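Local coordinates for cell shape-determining protein MreC (Listeria monocytogenes, PDB 2J5U) that is probably involved in forming and maintaining cell shape, and assembles from dimers into a larger homooligomer, at residues 124-129 with 214-219; 103-108 with 220-225; 71-76 with 87-92; 98-103 with 110-115; 173-178 with 188-193. All coordinates share one frame; numbering follows the deposited sequence.

Contact 1: residues 124-129 with 214-219; sequences ELLTSS and ADMYDL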
# COMPACT_ATOMS: atom_id res chain seq x y z
N GLU A 124 52.75 -24.19 -58.70
CA GLU A 124 52.08 -23.81 -59.93
C GLU A 124 51.69 -22.35 -59.83
O GLU A 124 51.00 -21.95 -58.90
CB GLU A 124 50.85 -24.68 -60.12
CG GLU A 124 50.03 -24.31 -61.32
CD GLU A 124 49.45 -25.52 -62.01
OE1 GLU A 124 50.25 -26.38 -62.45
OE2 GLU A 124 48.20 -25.60 -62.11
N LEU A 125 52.14 -21.56 -60.80
CA LEU A 125 51.88 -20.13 -60.84
C LEU A 125 50.50 -19.73 -61.36
O LEU A 125 49.88 -20.46 -62.12
CB LEU A 125 52.94 -19.45 -61.71
CG LEU A 125 54.39 -19.71 -61.33
CD1 LEU A 125 55.29 -19.05 -62.35
CD2 LEU A 125 54.67 -19.18 -59.93
N LEU A 126 50.03 -18.56 -60.95
CA LEU A 126 48.74 -18.09 -61.40
C LEU A 126 48.74 -18.02 -62.92
O LEU A 126 47.74 -18.33 -63.56
CB LEU A 126 48.42 -16.71 -60.82
CG LEU A 126 48.17 -16.70 -59.31
CD1 LEU A 126 47.91 -15.28 -58.79
CD2 LEU A 126 46.96 -17.58 -59.03
N THR A 127 49.89 -17.64 -63.49
CA THR A 127 50.02 -17.52 -64.95
C THR A 127 50.05 -18.87 -65.69
O THR A 127 50.18 -18.90 -66.91
CB THR A 127 51.31 -16.75 -65.35
OG1 THR A 127 52.46 -17.39 -64.78
CG2 THR A 127 51.25 -15.32 -64.87
N SER A 128 49.91 -19.96 -64.95
CA SER A 128 49.93 -21.29 -65.56
C SER A 128 48.94 -21.49 -66.70
O SER A 128 47.88 -20.85 -66.73
CB SER A 128 49.68 -22.35 -64.50
OG SER A 128 49.58 -23.63 -65.09
N SER A 129 49.28 -22.39 -67.61
CA SER A 129 48.40 -22.69 -68.74
C SER A 129 47.45 -23.85 -68.45
O SER A 129 46.74 -24.30 -69.35
CB SER A 129 49.23 -23.00 -69.99
OG SER A 129 50.11 -24.09 -69.75
N ALA A 214 51.25 -9.09 -58.06
CA ALA A 214 52.61 -9.59 -58.00
C ALA A 214 53.13 -9.80 -59.42
O ALA A 214 52.39 -10.23 -60.30
CB ALA A 214 52.65 -10.90 -57.23
N ASP A 215 54.40 -9.47 -59.64
CA ASP A 215 55.00 -9.67 -60.95
C ASP A 215 55.59 -11.07 -60.91
O ASP A 215 56.51 -11.34 -60.14
CB ASP A 215 56.12 -8.68 -61.20
CG ASP A 215 56.96 -9.06 -62.41
OD1 ASP A 215 56.41 -9.09 -63.54
OD2 ASP A 215 58.17 -9.36 -62.22
N MET A 216 55.08 -11.96 -61.75
CA MET A 216 55.56 -13.33 -61.73
C MET A 216 56.61 -13.67 -62.78
O MET A 216 57.07 -14.81 -62.86
CB MET A 216 54.36 -14.27 -61.82
CG MET A 216 53.41 -14.06 -60.65
SD MET A 216 51.74 -14.57 -60.96
CE MET A 216 51.85 -16.15 -60.47
N TYR A 217 57.02 -12.69 -63.58
CA TYR A 217 58.02 -12.94 -64.61
C TYR A 217 59.41 -13.16 -64.03
O TYR A 217 60.23 -13.85 -64.62
CB TYR A 217 58.09 -11.79 -65.61
CG TYR A 217 59.19 -11.96 -66.65
CD1 TYR A 217 60.41 -11.27 -66.54
CD2 TYR A 217 59.03 -12.85 -67.72
CE1 TYR A 217 61.44 -11.45 -67.48
CE2 TYR A 217 60.05 -13.05 -68.66
CZ TYR A 217 61.25 -12.35 -68.54
OH TYR A 217 62.25 -12.56 -69.46
N ASP A 218 59.67 -12.58 -62.87
CA ASP A 218 60.97 -12.74 -62.25
C ASP A 218 60.77 -13.03 -60.77
O ASP A 218 60.57 -12.13 -59.97
CB ASP A 218 61.78 -11.45 -62.44
CG ASP A 218 63.20 -11.57 -61.92
OD1 ASP A 218 63.91 -10.54 -61.97
OD2 ASP A 218 63.62 -12.66 -61.48
N LEU A 219 60.84 -14.30 -60.40
CA LEU A 219 60.63 -14.67 -59.01
C LEU A 219 61.90 -15.14 -58.36
O LEU A 219 62.67 -15.88 -58.96
CB LEU A 219 59.60 -15.79 -58.90
CG LEU A 219 58.20 -15.54 -59.45
CD1 LEU A 219 57.49 -16.86 -59.58
CD2 LEU A 219 57.45 -14.61 -58.53
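Thr127 and Met216 bring the two backbones no nearer than 7.7 Å, CA to CA, and no hydrogen bond passes between residues 124-129 and 214-219, so side chains do the bridging. On one side the chain runs off the end of strand 121-125 and folds into a type I beta turn from Leu125 to Ser128, closed by Ser128 N on Leu125 O at 2.9 Å. Facing it is the loop that leads from strand 205-212 to strand 221-227. Met216 is the residue most covered across the contact. Its CG stands anti to the carbonyl carbon (chi1 -60°), and a bend about the CG-SD bond (chi3 90°) sets the CE methyl against the turn. That methyl packs on Leu125 CB at 3.7 Å and on Leu126 CB at 3.5 Å; its still closer approach to the backbone N of Leu126 is doubtful. Leu126 crosses the methionine at about a right angle, whereas Leu125 slides past it in the opposite sense. This cluster belongs to the first of two six-stranded antiparallel barrels, a fold related to the paired barrels of the chymotrypsin-like proteases. Ile110 of strand 108-116 contributes by touching Leu219; its approach to the Met216 methyl is too short to rely on. Further along, Leu125 and Leu219 reach toward each other tip to tip, CD2 to CD1, 3.7 Å apart. Thr127 lends its methyl to the sulfur, CG2 to Met216 SD at 4.0 Å, while its OG1 is hydrogen-bonded to Asn84 O. Met216 O is held in turn by Arg78 NH1.

Contact 2: residues 103-108 with 220-225; sequences VTTPSG and NHVTVL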
# COMPACT_ATOMS: atom_id res chain seq x y z
N VAL A 103 51.32 -19.69 -52.12
CA VAL A 103 52.67 -19.15 -52.19
C VAL A 103 52.52 -17.71 -52.62
O VAL A 103 51.84 -17.42 -53.61
CB VAL A 103 53.55 -19.88 -53.20
CG1 VAL A 103 54.93 -19.26 -53.20
CG2 VAL A 103 53.63 -21.36 -52.86
N THR A 104 53.17 -16.81 -51.89
CA THR A 104 53.07 -15.38 -52.17
C THR A 104 54.38 -14.62 -52.09
O THR A 104 55.43 -15.16 -51.75
CB THR A 104 52.14 -14.69 -51.16
OG1 THR A 104 52.66 -14.89 -49.84
CG2 THR A 104 50.74 -15.27 -51.23
N THR A 105 54.28 -13.33 -52.41
CA THR A 105 55.38 -12.38 -52.35
C THR A 105 54.72 -11.16 -51.74
O THR A 105 53.49 -11.11 -51.62
CB THR A 105 55.92 -11.98 -53.74
OG1 THR A 105 54.93 -11.22 -54.44
CG2 THR A 105 56.30 -13.19 -54.55
N PRO A 106 55.51 -10.16 -51.33
CA PRO A 106 54.96 -8.94 -50.74
C PRO A 106 53.84 -8.27 -51.55
O PRO A 106 52.82 -7.86 -50.99
CB PRO A 106 56.19 -8.06 -50.61
CG PRO A 106 57.25 -9.07 -50.25
CD PRO A 106 56.98 -10.18 -51.23
N SER A 107 54.01 -8.18 -52.86
CA SER A 107 53.00 -7.54 -53.69
C SER A 107 51.85 -8.43 -54.17
O SER A 107 51.08 -8.02 -55.03
CB SER A 107 53.67 -6.86 -54.89
OG SER A 107 54.92 -7.45 -55.20
N GLY A 108 51.73 -9.64 -53.62
CA GLY A 108 50.63 -10.50 -54.04
C GLY A 108 50.78 -12.01 -54.07
O GLY A 108 51.83 -12.57 -53.75
N ASN A 220 62.12 -14.71 -57.12
CA ASN A 220 63.28 -15.14 -56.38
C ASN A 220 62.85 -15.48 -54.97
O ASN A 220 62.74 -16.65 -54.61
CB ASN A 220 64.34 -14.07 -56.34
CG ASN A 220 65.58 -14.52 -55.60
OD1 ASN A 220 66.39 -13.71 -55.15
ND2 ASN A 220 65.75 -15.84 -55.46
N HIS A 221 62.62 -14.45 -54.16
CA HIS A 221 62.18 -14.66 -52.79
C HIS A 221 60.68 -14.83 -52.74
O HIS A 221 59.93 -14.08 -53.37
CB HIS A 221 62.65 -13.53 -51.91
CG HIS A 221 64.13 -13.52 -51.72
ND1 HIS A 221 64.83 -14.63 -51.28
CD2 HIS A 221 65.07 -12.57 -51.98
CE1 HIS A 221 66.12 -14.36 -51.27
NE2 HIS A 221 66.29 -13.12 -51.69
N VAL A 222 60.25 -15.83 -51.98
CA VAL A 222 58.84 -16.18 -51.92
C VAL A 222 58.40 -16.69 -50.55
O VAL A 222 59.22 -17.11 -49.73
CB VAL A 222 58.62 -17.25 -53.00
CG1 VAL A 222 57.86 -18.44 -52.46
CG2 VAL A 222 57.95 -16.64 -54.18
N THR A 223 57.09 -16.68 -50.29
CA THR A 223 56.58 -17.15 -49.00
C THR A 223 55.42 -18.15 -49.06
O THR A 223 54.37 -17.89 -49.67
CB THR A 223 56.14 -15.96 -48.12
OG1 THR A 223 57.22 -15.04 -48.01
CG2 THR A 223 55.77 -16.43 -46.73
N VAL A 224 55.62 -19.30 -48.42
CA VAL A 224 54.60 -20.35 -48.39
C VAL A 224 53.75 -20.20 -47.12
O VAL A 224 54.28 -20.19 -46.02
CB VAL A 224 55.25 -21.75 -48.42
CG1 VAL A 224 54.19 -22.83 -48.44
CG2 VAL A 224 56.14 -21.89 -49.62
N LEU A 225 52.44 -20.09 -47.30
CA LEU A 225 51.51 -19.93 -46.19
C LEU A 225 50.78 -21.20 -45.75
O LEU A 225 50.08 -21.82 -46.54
CB LEU A 225 50.46 -18.88 -46.53
CG LEU A 225 50.96 -17.60 -47.19
CD1 LEU A 225 49.80 -16.65 -47.43
CD2 LEU A 225 52.03 -16.96 -46.32
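Thr104 and Thr223 stand on the same face of the sheet, their side chains slanting across one another with Thr104 OG1 4.0 Å from Thr223 CB. Beneath them the backbones form an antiparallel hydrogen-bonded pair: Thr104 N gives to Thr223 O and Thr223 N to Thr104 O, each at 2.7 Å. Thr104 OG1 lies between the backbone N and the carbonyl carbon (chi1 60°), which turns it back over its own strand and lets it add a weak bond to Thr223 O, an oxygen already gripped by Thr104 N. Leu225 lies across this threonine at about a right angle, with CD2 4.1 Å from Thr104 OG1. The other face is apolar. There Val103 and Val224 make a non-hydrogen-bonded pair and meet at an angle through their CG2 methyls, 4.1 Å apart, while Val222 runs crosswise to Val103; the modelled approach of those two CG1 methyls is too short to be trusted. Thr105 meets Val222 with its methyl, CG2 to CG2 at 3.8 Å. Beyond it the chain turns back through a type I turn, Thr105 to Gly108. The two strands diverge strongly from antiparallel, at 137°, as suits a small, highly twisted barrel. Strand 221-227 also bonds to strand 68-77 on its far side, which closes that barrel, and strand 102-105 pairs on its other edge with strand 108-116. Past the threonine face, Ile189, from the hairpin 175-178/190-199 of the second barrel, touches Thr104 and Leu225, and the turn at Pro106 and Ser107 packs on Glu37 and Glu36 of the second subunit.

Contact 3: residues 71-76 with 87-92; sequences LNASVI and VEIDKG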
# COMPACT_ATOMS: atom_id res chain seq x y z
N LEU A 71 56.33 -19.25 -44.28
CA LEU A 71 57.66 -19.85 -44.37
C LEU A 71 58.34 -19.21 -45.58
O LEU A 71 57.77 -19.18 -46.67
CB LEU A 71 57.59 -21.36 -44.59
CG LEU A 71 58.83 -22.13 -44.10
CD1 LEU A 71 58.78 -23.55 -44.62
CD2 LEU A 71 60.10 -21.45 -44.58
N ASN A 72 59.54 -18.69 -45.37
CA ASN A 72 60.26 -18.05 -46.46
C ASN A 72 60.98 -19.06 -47.31
O ASN A 72 61.44 -20.08 -46.81
CB ASN A 72 61.24 -17.04 -45.89
CG ASN A 72 60.55 -15.78 -45.43
OD1 ASN A 72 61.14 -14.94 -44.76
ND2 ASN A 72 59.28 -15.63 -45.80
N ALA A 73 61.06 -18.78 -48.61
CA ALA A 73 61.75 -19.68 -49.52
C ALA A 73 62.25 -18.98 -50.78
O ALA A 73 61.83 -17.87 -51.10
CB ALA A 73 60.84 -20.84 -49.89
N SER A 74 63.14 -19.64 -51.49
CA SER A 74 63.68 -19.07 -52.71
C SER A 74 63.45 -19.99 -53.89
O SER A 74 63.45 -21.21 -53.76
CB SER A 74 65.18 -18.81 -52.56
OG SER A 74 65.44 -17.95 -51.46
N VAL A 75 63.25 -19.38 -55.05
CA VAL A 75 63.08 -20.14 -56.27
C VAL A 75 64.47 -20.70 -56.58
O VAL A 75 65.42 -19.93 -56.65
CB VAL A 75 62.67 -19.23 -57.42
CG1 VAL A 75 62.55 -20.03 -58.68
CG2 VAL A 75 61.37 -18.55 -57.11
N ILE A 76 64.60 -22.01 -56.73
CA ILE A 76 65.91 -22.57 -57.06
C ILE A 76 66.00 -23.10 -58.50
O ILE A 76 67.06 -23.54 -58.92
CB ILE A 76 66.32 -23.70 -56.11
CG1 ILE A 76 65.35 -24.87 -56.24
CG2 ILE A 76 66.32 -23.19 -54.70
CD1 ILE A 76 65.71 -26.02 -55.35
N VAL A 87 57.54 -23.28 -60.98
CA VAL A 87 58.75 -22.83 -60.36
C VAL A 87 59.08 -23.82 -59.24
O VAL A 87 58.20 -24.53 -58.74
CB VAL A 87 58.52 -21.39 -59.81
CG1 VAL A 87 59.25 -21.17 -58.52
CG2 VAL A 87 58.95 -20.38 -60.85
N GLU A 88 60.35 -23.90 -58.86
CA GLU A 88 60.75 -24.82 -57.80
C GLU A 88 61.37 -24.06 -56.62
O GLU A 88 62.20 -23.17 -56.81
CB GLU A 88 61.74 -25.82 -58.35
CG GLU A 88 61.78 -27.08 -57.57
CD GLU A 88 61.66 -28.30 -58.47
OE1 GLU A 88 61.99 -29.42 -58.00
OE2 GLU A 88 61.23 -28.12 -59.64
N ILE A 89 60.96 -24.40 -55.40
CA ILE A 89 61.50 -23.70 -54.24
C ILE A 89 62.36 -24.60 -53.36
O ILE A 89 62.23 -25.82 -53.40
CB ILE A 89 60.37 -23.06 -53.39
CG1 ILE A 89 59.38 -24.13 -52.93
CG2 ILE A 89 59.69 -21.97 -54.21
CD1 ILE A 89 58.26 -23.58 -52.08
N ASP A 90 63.22 -23.97 -52.56
CA ASP A 90 64.15 -24.68 -51.69
C ASP A 90 63.61 -25.17 -50.34
O ASP A 90 64.38 -25.47 -49.42
CB ASP A 90 65.41 -23.83 -51.45
CG ASP A 90 65.12 -22.52 -50.73
OD1 ASP A 90 66.07 -21.73 -50.53
OD2 ASP A 90 63.95 -22.28 -50.35
N LYS A 91 62.29 -25.24 -50.22
CA LYS A 91 61.71 -25.74 -48.98
C LYS A 91 60.76 -26.86 -49.36
O LYS A 91 60.15 -26.83 -50.42
CB LYS A 91 60.96 -24.63 -48.24
CG LYS A 91 61.88 -23.57 -47.63
CD LYS A 91 62.61 -24.09 -46.41
CE LYS A 91 64.10 -23.75 -46.45
NZ LYS A 91 64.35 -22.36 -46.89
N GLY A 92 60.67 -27.87 -48.50
CA GLY A 92 59.81 -28.99 -48.78
C GLY A 92 59.13 -29.63 -47.58
O GLY A 92 58.92 -29.02 -46.55
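The flat group that carries the contact is the carboxylate of Asp90, and Ser74 N meets its OD2 from above the plane, 51° out of it, at 3.0 Å with a nearly straight N-H. Near the same oxygen lies the methyl of Ala73, CB to OD2 at 3.5 Å, and the other oxygen, OD1, is 3.7 Å from Ser74 CB. With CG between the backbone N and the carbonyl carbon (chi1 63°), the acid folds back toward strand 71-76. Asp90 N then gives to Ser74 O at 3.0 Å, so Asp90 holds both backbone polar groups of Ser74, one with its side chain and one with its main chain. This occurs where the second strand of the hairpin 68-77/86-89 has run out, and the aspartate side chain takes up an N-H of the longer strand. Within the regular part, Val75 and Ile89 form an antiparallel non-hydrogen-bonded pair, followed by Ile76 N on Glu88 O at 2.7 Å. Val75 and Val87 cross at about a right angle, CG1 to CG1 at 3.5 Å. Ile76 drapes its CG2 over Asp90 CB. At the far end Lys91, bent along its length, lies across Leu71 and brings NZ to a weak salt bridge with its neighbour Asp90 OD2, which probably favours the charged form of the acid. Ser74 OG also has a weak bond to His221 ND1 on the adjoining strand 221-227.

Contact 4: residues 98-103 with 110-115; sequences KPDMAV and IGKVTT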
# COMPACT_ATOMS: atom_id res chain seq x y z
N LYS A 98 53.41 -28.37 -47.74
CA LYS A 98 52.45 -29.37 -48.18
C LYS A 98 51.71 -28.92 -49.42
O LYS A 98 51.49 -27.73 -49.64
CB LYS A 98 51.40 -29.64 -47.10
CG LYS A 98 51.93 -30.20 -45.81
CD LYS A 98 50.79 -30.65 -44.91
CE LYS A 98 51.36 -31.36 -43.68
NZ LYS A 98 50.31 -31.84 -42.74
N PRO A 99 51.30 -29.88 -50.25
CA PRO A 99 50.56 -29.58 -51.48
C PRO A 99 49.32 -28.73 -51.15
O PRO A 99 48.67 -28.96 -50.15
CB PRO A 99 50.17 -30.96 -52.00
CG PRO A 99 51.30 -31.82 -51.55
CD PRO A 99 51.65 -31.31 -50.17
N ASP A 100 49.02 -27.76 -52.00
CA ASP A 100 47.86 -26.88 -51.84
C ASP A 100 48.06 -25.66 -50.96
O ASP A 100 47.12 -24.90 -50.75
CB ASP A 100 46.64 -27.68 -51.38
CG ASP A 100 45.99 -28.45 -52.51
OD1 ASP A 100 45.16 -29.34 -52.22
OD2 ASP A 100 46.30 -28.18 -53.69
N MET A 101 49.26 -25.48 -50.43
CA MET A 101 49.55 -24.30 -49.62
C MET A 101 49.73 -23.12 -50.59
O MET A 101 50.24 -23.27 -51.70
CB MET A 101 50.83 -24.50 -48.80
CG MET A 101 50.62 -25.13 -47.43
SD MET A 101 52.12 -25.46 -46.54
CE MET A 101 51.53 -26.45 -45.27
N ALA A 102 49.31 -21.93 -50.17
CA ALA A 102 49.43 -20.75 -51.02
C ALA A 102 50.87 -20.24 -51.00
O ALA A 102 51.57 -20.35 -49.99
CB ALA A 102 48.50 -19.67 -50.53
N VAL A 103 51.32 -19.69 -52.12
CA VAL A 103 52.67 -19.15 -52.19
C VAL A 103 52.52 -17.71 -52.62
O VAL A 103 51.84 -17.42 -53.61
CB VAL A 103 53.55 -19.88 -53.20
CG1 VAL A 103 54.93 -19.26 -53.20
CG2 VAL A 103 53.63 -21.36 -52.86
N ILE A 110 51.15 -15.61 -55.78
CA ILE A 110 51.79 -16.08 -57.01
C ILE A 110 51.46 -17.53 -57.38
O ILE A 110 51.71 -17.96 -58.50
CB ILE A 110 53.33 -15.91 -56.99
CG1 ILE A 110 53.96 -16.88 -56.00
CG2 ILE A 110 53.67 -14.47 -56.66
CD1 ILE A 110 55.43 -17.01 -56.14
N GLY A 111 50.91 -18.30 -56.45
CA GLY A 111 50.59 -19.67 -56.80
C GLY A 111 50.30 -20.59 -55.64
O GLY A 111 50.00 -20.13 -54.54
N LYS A 112 50.39 -21.89 -55.90
CA LYS A 112 50.15 -22.88 -54.87
C LYS A 112 51.08 -24.05 -55.01
O LYS A 112 51.52 -24.38 -56.11
CB LYS A 112 48.70 -23.37 -54.90
CG LYS A 112 48.35 -24.28 -56.04
CD LYS A 112 46.99 -24.91 -55.79
CE LYS A 112 46.61 -25.88 -56.90
NZ LYS A 112 46.66 -25.24 -58.25
N VAL A 113 51.39 -24.69 -53.89
CA VAL A 113 52.28 -25.83 -53.92
C VAL A 113 51.58 -27.02 -54.58
O VAL A 113 50.43 -27.32 -54.28
CB VAL A 113 52.70 -26.21 -52.50
CG1 VAL A 113 53.68 -27.36 -52.54
CG2 VAL A 113 53.31 -25.02 -51.82
N THR A 114 52.26 -27.69 -55.49
CA THR A 114 51.64 -28.83 -56.14
C THR A 114 52.25 -30.16 -55.69
O THR A 114 51.54 -31.01 -55.18
CB THR A 114 51.69 -28.72 -57.67
OG1 THR A 114 53.00 -28.34 -58.10
CG2 THR A 114 50.70 -27.70 -58.15
N THR A 115 53.55 -30.34 -55.88
CA THR A 115 54.18 -31.58 -55.45
C THR A 115 55.34 -31.26 -54.54
O THR A 115 56.08 -30.30 -54.76
CB THR A 115 54.69 -32.40 -56.63
OG1 THR A 115 55.75 -31.70 -57.27
CG2 THR A 115 53.57 -32.62 -57.63
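Val113 and Val103 meet through their CG2 methyls at 3.8 Å, crossing at about a right angle. On the other branch, Val103 CG1 lies 3.7 Å from Ile110 CD1; Met101 CB flanks Val113 CG2. Val123 of strand 121-125 also touches Val103, consistent with a place in the lining of the first barrel. Around it the hairpin 102-105/108-116 carries a classic beta bulge: Ile110 and Gly111 both face Val103. Val103 O takes two donors, Ile110 N in the carbonyl plane at 2.9 Å and Gly111 N at 3.1 Å, while Val103 N gives to Gly111 O from well above that carbonyl's plane. Gly111, at the second position of the bulge, has backbone angles (phi 165°) that by themselves call for glycine. Further out, Val113 N bonds to Met101 O at 2.9 Å. A type II turn, Lys98 to Met101, then lets Asp100 N reach Val113 O at 2.7 Å, and Lys98 O lies close to Val113 CB. At the polar edge Asp100 and Lys112 lie side by side, pointing the same way; OD2 touches the lysine's CD methylene, but its NZ stays 5.4 Å from OD2. Asp100 has in addition a long, weak ion pair with Lys184.

Contact 5: residues 173-178 with 188-193; sequences GQKVVT and GIFIGT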
# COMPACT_ATOMS: atom_id res chain seq x y z
N GLY A 173 39.55 -1.03 -60.62
CA GLY A 173 40.34 -0.60 -59.48
C GLY A 173 40.02 -1.31 -58.18
O GLY A 173 40.76 -1.19 -57.18
N GLN A 174 38.91 -2.04 -58.17
CA GLN A 174 38.53 -2.77 -56.97
C GLN A 174 39.55 -3.88 -56.73
O GLN A 174 40.05 -4.50 -57.68
CB GLN A 174 37.14 -3.39 -57.12
CG GLN A 174 36.03 -2.38 -57.37
CD GLN A 174 34.65 -3.00 -57.25
OE1 GLN A 174 34.21 -3.35 -56.16
NE2 GLN A 174 33.97 -3.16 -58.39
N LYS A 175 39.88 -4.10 -55.46
CA LYS A 175 40.85 -5.12 -55.12
C LYS A 175 40.21 -6.49 -55.01
O LYS A 175 39.05 -6.63 -54.62
CB LYS A 175 41.53 -4.73 -53.82
CG LYS A 175 41.99 -3.30 -53.90
CD LYS A 175 43.16 -2.99 -53.01
CE LYS A 175 43.50 -1.51 -53.16
NZ LYS A 175 44.70 -1.16 -52.38
N VAL A 176 40.98 -7.50 -55.42
CA VAL A 176 40.54 -8.88 -55.38
C VAL A 176 41.46 -9.63 -54.43
O VAL A 176 42.68 -9.51 -54.50
CB VAL A 176 40.60 -9.52 -56.79
CG1 VAL A 176 40.24 -10.99 -56.72
CG2 VAL A 176 39.63 -8.80 -57.71
N VAL A 177 40.87 -10.40 -53.52
CA VAL A 177 41.65 -11.15 -52.55
C VAL A 177 41.15 -12.58 -52.45
O VAL A 177 40.12 -12.92 -53.01
CB VAL A 177 41.58 -10.49 -51.15
CG1 VAL A 177 42.09 -9.08 -51.21
CG2 VAL A 177 40.15 -10.51 -50.63
N THR A 178 41.90 -13.42 -51.75
CA THR A 178 41.51 -14.81 -51.58
C THR A 178 40.37 -14.88 -50.58
O THR A 178 40.37 -14.18 -49.57
CB THR A 178 42.68 -15.65 -51.08
OG1 THR A 178 43.27 -15.02 -49.94
CG2 THR A 178 43.72 -15.80 -52.16
N GLY A 188 42.14 -13.23 -47.60
CA GLY A 188 42.78 -11.94 -47.49
C GLY A 188 44.08 -11.73 -48.25
O GLY A 188 44.64 -10.64 -48.19
N ILE A 189 44.58 -12.74 -48.94
CA ILE A 189 45.82 -12.53 -49.67
C ILE A 189 45.47 -11.73 -50.92
O ILE A 189 44.54 -12.08 -51.63
CB ILE A 189 46.48 -13.85 -50.08
CG1 ILE A 189 47.12 -14.53 -48.87
CG2 ILE A 189 47.62 -13.57 -51.07
CD1 ILE A 189 46.25 -14.59 -47.66
N PHE A 190 46.20 -10.65 -51.16
CA PHE A 190 45.95 -9.81 -52.34
C PHE A 190 46.28 -10.55 -53.64
O PHE A 190 47.34 -11.16 -53.77
CB PHE A 190 46.78 -8.51 -52.27
CG PHE A 190 46.52 -7.57 -53.42
CD1 PHE A 190 45.27 -6.98 -53.60
CD2 PHE A 190 47.53 -7.28 -54.34
CE1 PHE A 190 45.02 -6.13 -54.70
CE2 PHE A 190 47.29 -6.44 -55.43
CZ PHE A 190 46.03 -5.86 -55.61
N ILE A 191 45.36 -10.48 -54.60
CA ILE A 191 45.56 -11.15 -55.87
C ILE A 191 45.84 -10.13 -56.97
O ILE A 191 46.82 -10.24 -57.70
CB ILE A 191 44.33 -11.97 -56.30
CG1 ILE A 191 44.08 -13.12 -55.31
CG2 ILE A 191 44.52 -12.49 -57.69
CD1 ILE A 191 42.84 -13.93 -55.63
N GLY A 192 44.97 -9.14 -57.09
CA GLY A 192 45.14 -8.13 -58.12
C GLY A 192 44.05 -7.08 -58.17
O GLY A 192 43.31 -6.89 -57.21
N THR A 193 43.93 -6.42 -59.32
CA THR A 193 42.96 -5.36 -59.50
C THR A 193 42.02 -5.56 -60.67
O THR A 193 42.44 -6.01 -61.73
CB THR A 193 43.69 -4.04 -59.72
OG1 THR A 193 44.34 -3.66 -58.50
CG2 THR A 193 42.74 -2.95 -60.16
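Thr178 turns OG1 in between its backbone N and carbonyl carbon (chi1 50°), placing the hydroxyl where Ile189 N can bond to it at 2.8 Å, and Phe190 CG lies anti to the backbone N (chi1 -178°). Over the centre of the Phe190 ring stands Gly192 N, 3.7 Å above the plane. The Lys175 and Phe190 side chains cross at about a right angle, with Lys175 CB at the ring edge, in plane and 3.9 Å from Phe190 CE1. Between these ends the hairpin 175-178/190-199 has a classic beta bulge: Ile191 and Gly192 both face Val176, whose O takes Ile191 N at 2.9 Å and, weakly, Gly192 N. Val176 N returns a bond to Gly192 O at 3.0 Å. Nearer the hairpin's turn, Thr178 N gives to Ile189 O and Thr178 O receives Gly188 N at 2.8 Å. Thr178 OG1 also bonds to Pro186 O. Ser43 of the second subunit packs on Lys175 and Val177, its Gln40 packs on Phe190, and Lys175 NZ makes a salt bridge to Glu42 of that subunit. A largely buried hairpin thus has its threonine hydroxyl bonded twice and a charged side chain committed to the second subunit.

Contacts 1 to 4 belong to the first barrel and contact 5 to the second. Contacts 2 and 4 share Val103 and flank strand 102-105, joining it to strands 221-227 and 108-116; contact 3 carries the sheet on through strand 68-77 to 86-89. Contact 1, set at the end of strand 121-125, has no hydrogen bond across it and is purely apolar, whereas the other four rest on backbone pairing. Contacts 1, 2 and 5 are buried. Contacts 3 and 4 are only partly so; charge is central to contact 3 and peripheral in contact 4. Bulges mark contacts 4 and 5. Contacts 2 and 5 touch through Ile189, and both reach the second subunit.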